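PDB 4QNI: DUF4973 domain-containing protein from Bacteroides thetaiotaomicron, which is of unknown function but probably serves as an auxiliary nutrient-binding lipoprotein, built from two β-rich domains. Local coordinates for residues Ile79-Arg84 with Leu91-Met96; Asn129-Glu134 with Lys232-Phe237; Tyr209-Asp212 with Ile216-Tyr219. All blocks are in the same frame, centred on the assembly; numbering follows the deposited sequence.

Interaction 1. Residues Ile79-Arg84 with Leu91-Met96; sequences ILNYAR and LYYEDM
N81 of helix 74-85 grips the backbone of Y93 with both ends of its side-chain amide. Y93 N donates to N81 OD1 over 2.7 Å, approaching at a tilt to the carbonyl plane of the amide. In return N81 ND2 donates to Y93 O at 2.9 Å, in the plane of that backbone carbonyl and on one of its lone pairs. The torsion that sets this up is a chi1 of -85°, which holds CG beside the backbone N and directs the amide at the loop entering strand 93-95. The same placement stacks the amide on the Y92 ring, the two planes being only 2° apart, and puts N81 CB over the centre of that ring, 3.6 Å from its centroid, as a CH-pi contact. This is the close-packed part. L80 adds to it where its CD2 meets Y93 CD2 at 3.5 Å, and Y92 OH runs past the N81 backbone to hydrogen-bond A86 O.

The R84 side is looser. Its guanidinium stands at 87° to the Y93 ring, and a water joins the two: it lies at the guanidinium edge, accepts from R84 NE at 2.9 Å and sits 3.2 Å from Y93 OH. Y82, touching Y92 OH through CD1 at 3.4 Å, turns its CB away and packs on P53 of the second subunit. Since OD1 must accept and ND2 must donate, the two bonds fix which way round the N81 amide sits, and one side chain satisfies both main-chain polar groups of Y93, whereas the tyrosine hydroxyl meets R84 through a water.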
loop_
_atom_site.group_PDB
_atom_site.type_symbol
_atom_site.label_atom_id
_atom_site.label_comp_id
_atom_site.label_asym_id
_atom_site.label_seq_id
_atom_site.Cartn_x
_atom_site.Cartn_y
_atom_site.Cartn_z
ATOM N N ILE A 79 -6.012 24.454 7.786
ATOM C CA ILE A 79 -6.434 23.071 8.105
ATOM C C ILE A 79 -5.185 22.182 8.192
ATOM O O ILE A 79 -4.993 21.489 9.193
ATOM C CB ILE A 79 -7.459 22.497 7.088
ATOM C CG1 ILE A 79 -8.674 23.418 6.832
ATOM C CG2 ILE A 79 -7.855 21.041 7.393
ATOM C CD1 ILE A 79 -9.542 23.646 7.941
ATOM N N LEU A 80 -4.311 22.267 7.166
ATOM C CA LEU A 80 -3.108 21.459 7.108
ATOM C C LEU A 80 -2.220 21.740 8.320
ATOM O O LEU A 80 -1.722 20.785 8.913
ATOM C CB LEU A 80 -2.347 21.679 5.783
ATOM C CG LEU A 80 -1.001 20.921 5.672
ATOM C CD1 LEU A 80 -0.872 20.195 4.370
ATOM C CD2 LEU A 80 0.120 21.838 5.862
ATOM N N ASN A 81 -2.001 23.027 8.676
ATOM C CA ASN A 81 -1.166 23.372 9.837
ATOM C C ASN A 81 -1.738 22.792 11.144
ATOM O O ASN A 81 -0.977 22.215 11.921
ATOM C CB ASN A 81 -0.985 24.884 9.975
ATOM C CG ASN A 81 0.140 25.433 9.151
ATOM O OD1 ASN A 81 1.176 24.789 8.969
ATOM N ND2 ASN A 81 -0.035 26.646 8.639
ATOM N N TYR A 82 -3.064 22.930 11.377
ATOM C CA TYR A 82 -3.656 22.404 12.609
ATOM C C TYR A 82 -3.640 20.877 12.627
ATOM O O TYR A 82 -3.298 20.294 13.659
ATOM C CB TYR A 82 -5.059 22.944 12.902
ATOM C CG TYR A 82 -5.371 22.835 14.382
ATOM C CD1 TYR A 82 -4.915 23.794 15.287
ATOM C CD2 TYR A 82 -6.062 21.734 14.893
ATOM C CE1 TYR A 82 -5.167 23.675 16.659
ATOM C CE2 TYR A 82 -6.291 21.593 16.262
ATOM C CZ TYR A 82 -5.865 22.577 17.140
ATOM O OH TYR A 82 -6.108 22.450 18.492
ATOM N N ALA A 83 -3.916 20.238 11.477
ATOM C CA ALA A 83 -3.900 18.777 11.337
ATOM C C ALA A 83 -2.501 18.196 11.539
ATOM O O ALA A 83 -2.358 17.110 12.085
ATOM C CB ALA A 83 -4.429 18.369 9.962
ATOM N N ARG A 84 -1.483 18.910 11.108
ATOM C CA ARG A 84 -0.115 18.436 11.170
ATOM C C ARG A 84 0.603 18.783 12.488
ATOM O O ARG A 84 1.383 17.963 12.988
ATOM C CB ARG A 84 0.666 19.031 9.991
ATOM C CG ARG A 84 1.702 18.104 9.390
ATOM C CD ARG A 84 1.360 17.831 7.940
ATOM N NE ARG A 84 2.514 18.007 7.054
ATOM C CZ ARG A 84 2.465 17.895 5.730
ATOM N NH1 ARG A 84 1.317 17.606 5.122
ATOM N NH2 ARG A 84 3.558 18.073 5.000
ATOM N N LEU A 91 5.954 25.631 14.498
ATOM C CA LEU A 91 6.285 24.690 13.431
ATOM C C LEU A 91 5.408 24.852 12.203
ATOM O O LEU A 91 5.617 24.135 11.225
ATOM C CB LEU A 91 6.133 23.249 13.966
ATOM C CG LEU A 91 7.004 22.857 15.162
ATOM C CD1 LEU A 91 6.806 21.406 15.501
ATOM C CD2 LEU A 91 8.469 23.118 14.888
ATOM N N TYR A 92 4.392 25.743 12.256
ATOM C CA TYR A 92 3.445 25.921 11.142
ATOM C C TYR A 92 4.125 26.361 9.865
ATOM O O TYR A 92 5.139 27.043 9.934
ATOM C CB TYR A 92 2.407 26.984 11.489
ATOM C CG TYR A 92 1.249 26.562 12.367
ATOM C CD1 TYR A 92 1.247 25.333 13.015
ATOM C CD2 TYR A 92 0.149 27.396 12.545
ATOM C CE1 TYR A 92 0.180 24.941 13.815
ATOM C CE2 TYR A 92 -0.937 27.007 13.328
ATOM C CZ TYR A 92 -0.920 25.777 13.955
ATOM O OH TYR A 92 -1.981 25.421 14.746
ATOM N N TYR A 93 3.568 25.987 8.706
ATOM C CA TYR A 93 4.010 26.525 7.423
ATOM C C TYR A 93 3.484 27.941 7.367
ATOM O O TYR A 93 2.316 28.165 7.728
ATOM C CB TYR A 93 3.493 25.685 6.245
ATOM C CG TYR A 93 4.034 24.278 6.224
ATOM C CD1 TYR A 93 5.338 24.019 5.811
ATOM C CD2 TYR A 93 3.234 23.196 6.585
ATOM C CE1 TYR A 93 5.842 22.722 5.781
ATOM C CE2 TYR A 93 3.728 21.889 6.555
ATOM C CZ TYR A 93 5.032 21.657 6.144
ATOM O OH TYR A 93 5.557 20.383 6.132
ATOM N N GLU A 94 4.333 28.904 7.038
ATOM C CA GLU A 94 3.903 30.300 7.018
ATOM C C GLU A 94 3.390 30.658 5.651
ATOM O O GLU A 94 3.896 30.215 4.636
ATOM C CB GLU A 94 5.013 31.261 7.464
ATOM C CG GLU A 94 5.338 31.179 8.946
ATOM C CD GLU A 94 4.249 31.585 9.929
ATOM O OE1 GLU A 94 3.539 32.590 9.682
ATOM O OE2 GLU A 94 4.136 30.908 10.976
ATOM N N ASP A 95 2.339 31.435 5.645
ATOM C CA ASP A 95 1.617 31.867 4.460
ATOM C C ASP A 95 2.348 32.999 3.709
ATOM O O ASP A 95 2.208 34.168 4.031
ATOM C CB ASP A 95 0.221 32.325 4.898
ATOM C CG ASP A 95 -0.759 32.490 3.769
ATOM O OD1 ASP A 95 -0.326 32.464 2.603
ATOM O OD2 ASP A 95 -1.974 32.624 4.055
HETATM N N MSE A 96 3.042 32.625 2.660
HETATM C CA MSE A 96 3.789 33.512 1.769
HETATM C C MSE A 96 2.900 34.443 0.968
HETATM O O MSE A 96 3.373 35.503 0.552
HETATM C CB MSE A 96 4.575 32.655 0.795
HETATM C CG MSE A 96 5.818 33.294 0.318
HETATM SE SE MSE A 96 6.619 32.024 -0.869
HETATM C CE MSE A 96 8.337 32.799 -0.885
HETATM O O HOH W 1 5.155 17.984 8.247
#

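Interaction 2. Residues Asn129-Glu134 with Lys232-Phe237; sequences NIDMSE and KYKIKF. With EDO (1,2-ethanediol), chain G.
A single lysine, K234, bridges this contact between residues just over a hundred positions apart, the backbones staying well separated: the nearest CA pair, S133 and K234, is 8.3 Å apart. The lysine leaves strand 234-240 pointing at the loop 129-134, and its bend at chi3 (84°) lets the chain run alongside S133 before reaching D131. On the way K234 CD passes S133 OG at 3.3 Å. At the end K234 NZ forms a salt bridge with D131 OD1 of 2.8 Å, although OD1 is crowded in the model and its exact place is less sure. The same OD1 accepts from S133 N at 3.0 Å, an Asx turn that bends the loop back where a type I turn spans D131 to E134.

NZ has a further partner in a 1,2-ethanediol, probably from the crystallisation liquor, whose O1 accepts from it at 2.9 Å. Beyond the two segments K234 also makes a cation-pi contact with F217, and S133 OG a weak hydrogen bond with Y219 OH. If the OD1 position is right, its carboxylate would both shape the loop and offset the charge of the lysine, so the direct link between D131 and K234 would be mainly electrostatic, beside the packing of M132 and S133 on F217.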
loop_
_atom_site.group_PDB
_atom_site.type_symbol
_atom_site.label_atom_id
_atom_site.label_comp_id
_atom_site.label_asym_id
_atom_site.label_seq_id
_atom_site.Cartn_x
_atom_site.Cartn_y
_atom_site.Cartn_z
ATOM N N ASN A 129 16.022 39.145 1.331
ATOM C CA ASN A 129 15.967 39.135 2.794
ATOM C C ASN A 129 14.977 38.142 3.364
ATOM O O ASN A 129 14.621 38.267 4.540
ATOM C CB ASN A 129 15.707 40.523 3.375
ATOM C CG ASN A 129 16.848 41.445 3.110
ATOM O OD1 ASN A 129 18.006 41.133 3.373
ATOM N ND2 ASN A 129 16.547 42.549 2.496
ATOM N N ILE A 130 14.563 37.123 2.572
ATOM C CA ILE A 130 13.643 36.119 3.092
ATOM C C ILE A 130 14.349 35.363 4.255
ATOM O O ILE A 130 15.570 35.136 4.215
ATOM C CB ILE A 130 13.111 35.171 1.981
ATOM C CG1 ILE A 130 11.784 34.506 2.417
ATOM C CG2 ILE A 130 14.183 34.128 1.487
ATOM C CD1 ILE A 130 11.047 33.738 1.322
ATOM N N ASP A 131 13.600 35.101 5.324
ATOM C CA ASP A 131 14.069 34.320 6.449
ATOM C C ASP A 131 13.480 32.936 6.247
ATOM O O ASP A 131 12.274 32.739 6.423
ATOM C CB ASP A 131 13.643 34.952 7.795
ATOM C CG ASP A 131 14.283 34.285 9.014
ATOM O OD1 ASP A 131 14.722 33.114 8.898
ATOM O OD2 ASP A 131 14.387 34.941 10.064
HETATM N N MSE A 132 14.309 31.995 5.808
HETATM C CA MSE A 132 13.871 30.637 5.495
HETATM C C MSE A 132 13.556 29.803 6.759
HETATM O O MSE A 132 13.066 28.670 6.632
HETATM C CB MSE A 132 14.875 29.938 4.569
HETATM C CG MSE A 132 14.860 30.511 3.139
HETATM SE SE MSE A 132 13.142 30.183 2.230
HETATM C CE MSE A 132 13.284 28.281 2.003
ATOM N N SER A 133 13.737 30.411 7.959
ATOM C CA SER A 133 13.380 29.854 9.277
ATOM C C SER A 133 11.885 29.648 9.347
ATOM O O SER A 133 11.401 28.748 10.026
ATOM C CB SER A 133 13.801 30.804 10.388
ATOM O OG SER A 133 15.002 30.297 10.921
ATOM N N GLU A 134 11.158 30.529 8.657
ATOM C CA GLU A 134 9.721 30.441 8.453
ATOM C C GLU A 134 9.571 29.427 7.370
ATOM O O GLU A 134 10.299 29.490 6.373
ATOM C CB GLU A 134 9.136 31.812 8.029
ATOM C CG GLU A 134 9.566 33.008 8.860
ATOM C CD GLU A 134 9.174 32.990 10.323
ATOM O OE1 GLU A 134 8.079 32.477 10.653
ATOM O OE2 GLU A 134 9.983 33.473 11.147
ATOM N N LYS A 232 16.640 30.414 17.166
ATOM C CA LYS A 232 17.721 30.737 18.095
ATOM C C LYS A 232 19.053 30.086 17.643
ATOM O O LYS A 232 20.108 30.458 18.152
ATOM C CB LYS A 232 17.354 30.230 19.518
ATOM C CG LYS A 232 16.910 31.298 20.517
ATOM C CD LYS A 232 16.674 30.730 21.949
ATOM C CE LYS A 232 17.926 30.640 22.819
ATOM N NZ LYS A 232 17.609 30.436 24.266
ATOM N N TYR A 233 19.002 29.120 16.696
ATOM C CA TYR A 233 20.179 28.336 16.301
ATOM C C TYR A 233 20.561 28.384 14.789
ATOM O O TYR A 233 20.957 27.349 14.237
ATOM C CB TYR A 233 19.945 26.883 16.746
ATOM C CG TYR A 233 19.660 26.788 18.230
ATOM C CD1 TYR A 233 20.690 26.881 19.166
ATOM C CD2 TYR A 233 18.354 26.659 18.705
ATOM C CE1 TYR A 233 20.433 26.828 20.530
ATOM C CE2 TYR A 233 18.086 26.606 20.073
ATOM C CZ TYR A 233 19.129 26.698 20.980
ATOM O OH TYR A 233 18.881 26.661 22.331
ATOM N N LYS A 234 20.554 29.582 14.155
ATOM C CA LYS A 234 20.953 29.686 12.738
ATOM C C LYS A 234 22.462 29.932 12.573
ATOM O O LYS A 234 23.006 30.919 13.087
ATOM C CB LYS A 234 20.166 30.776 11.997
ATOM C CG LYS A 234 18.667 30.486 11.951
ATOM C CD LYS A 234 17.869 31.740 11.664
ATOM C CE LYS A 234 17.784 32.056 10.192
ATOM N NZ LYS A 234 17.225 33.405 10.000
ATOM N N ILE A 235 23.126 29.041 11.814
ATOM C CA ILE A 235 24.558 29.140 11.531
ATOM C C ILE A 235 24.724 29.516 10.045
ATOM O O ILE A 235 24.364 28.739 9.168
ATOM C CB ILE A 235 25.308 27.818 11.902
ATOM C CG1 ILE A 235 25.022 27.346 13.357
ATOM C CG2 ILE A 235 26.812 27.933 11.610
ATOM C CD1 ILE A 235 25.233 28.405 14.570
ATOM N N LYS A 236 25.268 30.709 9.783
ATOM C CA LYS A 236 25.460 31.251 8.437
ATOM C C LYS A 236 26.716 30.747 7.798
ATOM O O LYS A 236 27.757 30.700 8.452
ATOM C CB LYS A 236 25.502 32.785 8.471
ATOM C CG LYS A 236 24.161 33.446 8.778
ATOM C CD LYS A 236 24.301 34.953 9.068
ATOM C CE LYS A 236 24.731 35.806 7.885
ATOM N NZ LYS A 236 25.090 37.199 8.289
ATOM N N PHE A 237 26.623 30.375 6.501
ATOM C CA PHE A 237 27.752 29.918 5.667
ATOM C C PHE A 237 27.862 30.812 4.436
ATOM O O PHE A 237 26.963 30.824 3.587
ATOM C CB PHE A 237 27.600 28.446 5.253
ATOM C CG PHE A 237 27.742 27.442 6.375
ATOM C CD1 PHE A 237 26.695 27.215 7.268
ATOM C CD2 PHE A 237 28.881 26.638 6.473
ATOM C CE1 PHE A 237 26.819 26.264 8.291
ATOM C CE2 PHE A 237 28.992 25.667 7.485
ATOM C CZ PHE A 237 27.982 25.518 8.411
HETATM C C1 EDO G . 18.667 35.119 7.463
HETATM O O1 EDO G . 17.880 33.965 7.201
HETATM C C2 EDO G . 18.173 36.317 6.622
HETATM O O2 EDO G . 17.034 36.905 7.243
#

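Interaction 3. Residues Tyr209-Asp212 with Ile216-Tyr219; sequences YVID and IFTY. With EDO (1,2-ethanediol), chain E.
Y209 and F217 face each other as a hydrogen-bonded pair in the antiparallel β hairpin of strands 205-210 and 215-219. Y209 N donates to F217 O at 2.8 Å and F217 N returns the bond to Y209 O, also 2.8 Å. Both rings stand on the same face of the sheet, their planes 16° apart but slid so far that they barely overlap.

Traced outward, the Y209 side chain passes from F217 to Y219. CB lies over the F217 ring toward its rim, 3.6 Å from CE2, as a CH-pi contact. CG comes next, close to F217 CZ. CD1 touches F217 CE1 at 3.5 Å, while F217 O lies near the plane of the tyrosine ring at its edge. CE1 then passes to the following aromatic, meeting Y219 CE2 at 3.6 Å, with the two tyrosine rings oblique at 69°.

F217 has CG wedged between its own backbone N and carbonyl carbon (chi1 80°), which brings a face of the ring under Y209 CB and CD1. Its CE1 lies over a face of the Y219 ring, toward the rim. I211, where the chain turns a corner, comes across F217 at about a right angle: its CG1 lies at the F217 ring edge and its CD1 is 3.8 Å from F217 CB. An alanine in place of this phenylalanine would keep the backbone pair but is likely to open a gap between Y209, I211 and Y219, depriving Y209 CB of the ring face it rests on. At the far end of the cluster Y209 OH hydrogen-bonds E225 OE2 and lies 3.5 Å from Y219 CE2, near the plane of the Y219 ring.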
loop_
_atom_site.group_PDB
_atom_site.type_symbol
_atom_site.label_atom_id
_atom_site.label_comp_id
_atom_site.label_asym_id
_atom_site.label_seq_id
_atom_site.Cartn_x
_atom_site.Cartn_y
_atom_site.Cartn_z
ATOM N N TYR A 209 19.745 26.337 3.770
ATOM C CA TYR A 209 18.742 27.284 3.273
ATOM C C TYR A 209 19.369 28.499 2.674
ATOM O O TYR A 209 20.314 29.031 3.243
ATOM C CB TYR A 209 17.845 27.748 4.430
ATOM C CG TYR A 209 17.162 26.637 5.173
ATOM C CD1 TYR A 209 17.793 25.985 6.229
ATOM C CD2 TYR A 209 15.863 26.256 4.849
ATOM C CE1 TYR A 209 17.150 24.969 6.937
ATOM C CE2 TYR A 209 15.194 25.289 5.588
ATOM C CZ TYR A 209 15.840 24.650 6.630
ATOM O OH TYR A 209 15.190 23.648 7.294
ATOM N N VAL A 210 18.783 29.021 1.609
ATOM C CA VAL A 210 19.300 30.244 0.968
ATOM C C VAL A 210 19.098 31.498 1.840
ATOM O O VAL A 210 18.043 31.674 2.466
ATOM C CB VAL A 210 18.651 30.446 -0.418
ATOM C CG1 VAL A 210 19.031 31.787 -1.022
ATOM C CG2 VAL A 210 19.058 29.339 -1.348
ATOM N N ILE A 211 20.125 32.378 1.843
ATOM C CA ILE A 211 20.105 33.724 2.442
ATOM C C ILE A 211 20.186 34.691 1.266
ATOM O O ILE A 211 19.302 35.533 1.080
ATOM C CB ILE A 211 21.173 33.963 3.535
ATOM C CG1 ILE A 211 20.756 33.200 4.816
ATOM C CG2 ILE A 211 21.329 35.486 3.812
ATOM C CD1 ILE A 211 21.720 33.320 6.011
ATOM N N ASP A 212 21.231 34.541 0.464
ATOM C CA ASP A 212 21.429 35.266 -0.787
ATOM C C ASP A 212 22.198 34.335 -1.756
ATOM O O ASP A 212 22.220 33.115 -1.525
ATOM C CB ASP A 212 22.100 36.632 -0.565
ATOM C CG ASP A 212 23.465 36.611 0.100
ATOM O OD1 ASP A 212 24.193 35.587 -0.048
ATOM O OD2 ASP A 212 23.844 37.647 0.697
ATOM N N ILE A 216 24.186 30.703 2.695
ATOM C CA ILE A 216 23.144 29.798 3.171
ATOM C C ILE A 216 23.159 29.877 4.686
ATOM O O ILE A 216 24.073 30.489 5.276
ATOM C CB ILE A 216 23.372 28.317 2.664
ATOM C CG1 ILE A 216 24.676 27.689 3.210
ATOM C CG2 ILE A 216 23.284 28.204 1.129
ATOM C CD1 ILE A 216 24.779 26.098 3.006
ATOM N N PHE A 217 22.210 29.196 5.320
ATOM C CA PHE A 217 22.320 28.914 6.735
ATOM C C PHE A 217 21.914 27.439 6.963
ATOM O O PHE A 217 21.205 26.834 6.145
ATOM C CB PHE A 217 21.567 29.905 7.669
ATOM C CG PHE A 217 20.083 29.657 7.793
ATOM C CD1 PHE A 217 19.592 28.691 8.667
ATOM C CD2 PHE A 217 19.174 30.387 7.026
ATOM C CE1 PHE A 217 18.230 28.439 8.750
ATOM C CE2 PHE A 217 17.815 30.128 7.102
ATOM C CZ PHE A 217 17.351 29.157 7.964
ATOM N N THR A 218 22.414 26.860 8.054
ATOM C CA THR A 218 21.961 25.562 8.551
ATOM C C THR A 218 21.507 25.825 9.984
ATOM O O THR A 218 21.932 26.827 10.587
ATOM C CB THR A 218 23.058 24.464 8.508
ATOM O OG1 THR A 218 23.961 24.664 9.602
ATOM C CG2 THR A 218 23.798 24.310 7.132
ATOM N N TYR A 219 20.696 24.958 10.557
ATOM C CA TYR A 219 20.480 25.062 11.987
ATOM C C TYR A 219 21.739 24.480 12.684
ATOM O O TYR A 219 22.445 23.662 12.086
ATOM C CB TYR A 219 19.192 24.364 12.440
ATOM C CG TYR A 219 17.961 25.059 11.906
ATOM C CD1 TYR A 219 17.597 26.320 12.366
ATOM C CD2 TYR A 219 17.191 24.480 10.903
ATOM C CE1 TYR A 219 16.525 27.005 11.810
ATOM C CE2 TYR A 219 16.086 25.136 10.374
ATOM C CZ TYR A 219 15.760 26.401 10.828
ATOM O OH TYR A 219 14.661 27.043 10.334
HETATM C C1 EDO E . 25.972 22.258 9.887
HETATM O O1 EDO E . 26.391 23.265 10.786
HETATM C C2 EDO E . 26.369 20.890 10.411
HETATM O O2 EDO E . 25.588 20.559 11.543
#

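Interaction 3 is the buried contact of the three, made of paired strands and aromatic rings; interactions 1 and 2 are partly buried and depend more on polar side-chain groups. Interactions 2 and 3 have centres about 6 Å apart and both reach the same large sheet, interaction 3 within it and interaction 2 from a loop outside it: I235 N lies 2.8 Å from T218 O and F237 N 2.8 Å from I216 O, both probable hydrogen bonds between neighbouring strands. Interaction 1 sits about 21 Å from interaction 3, centre to centre, in the other family region. Interaction 2 lies between them, its loop touching 91-96 where M96 packs on I130. Chemistry follows place: amide and water at the helix, charge between the family regions, rings within the sheet.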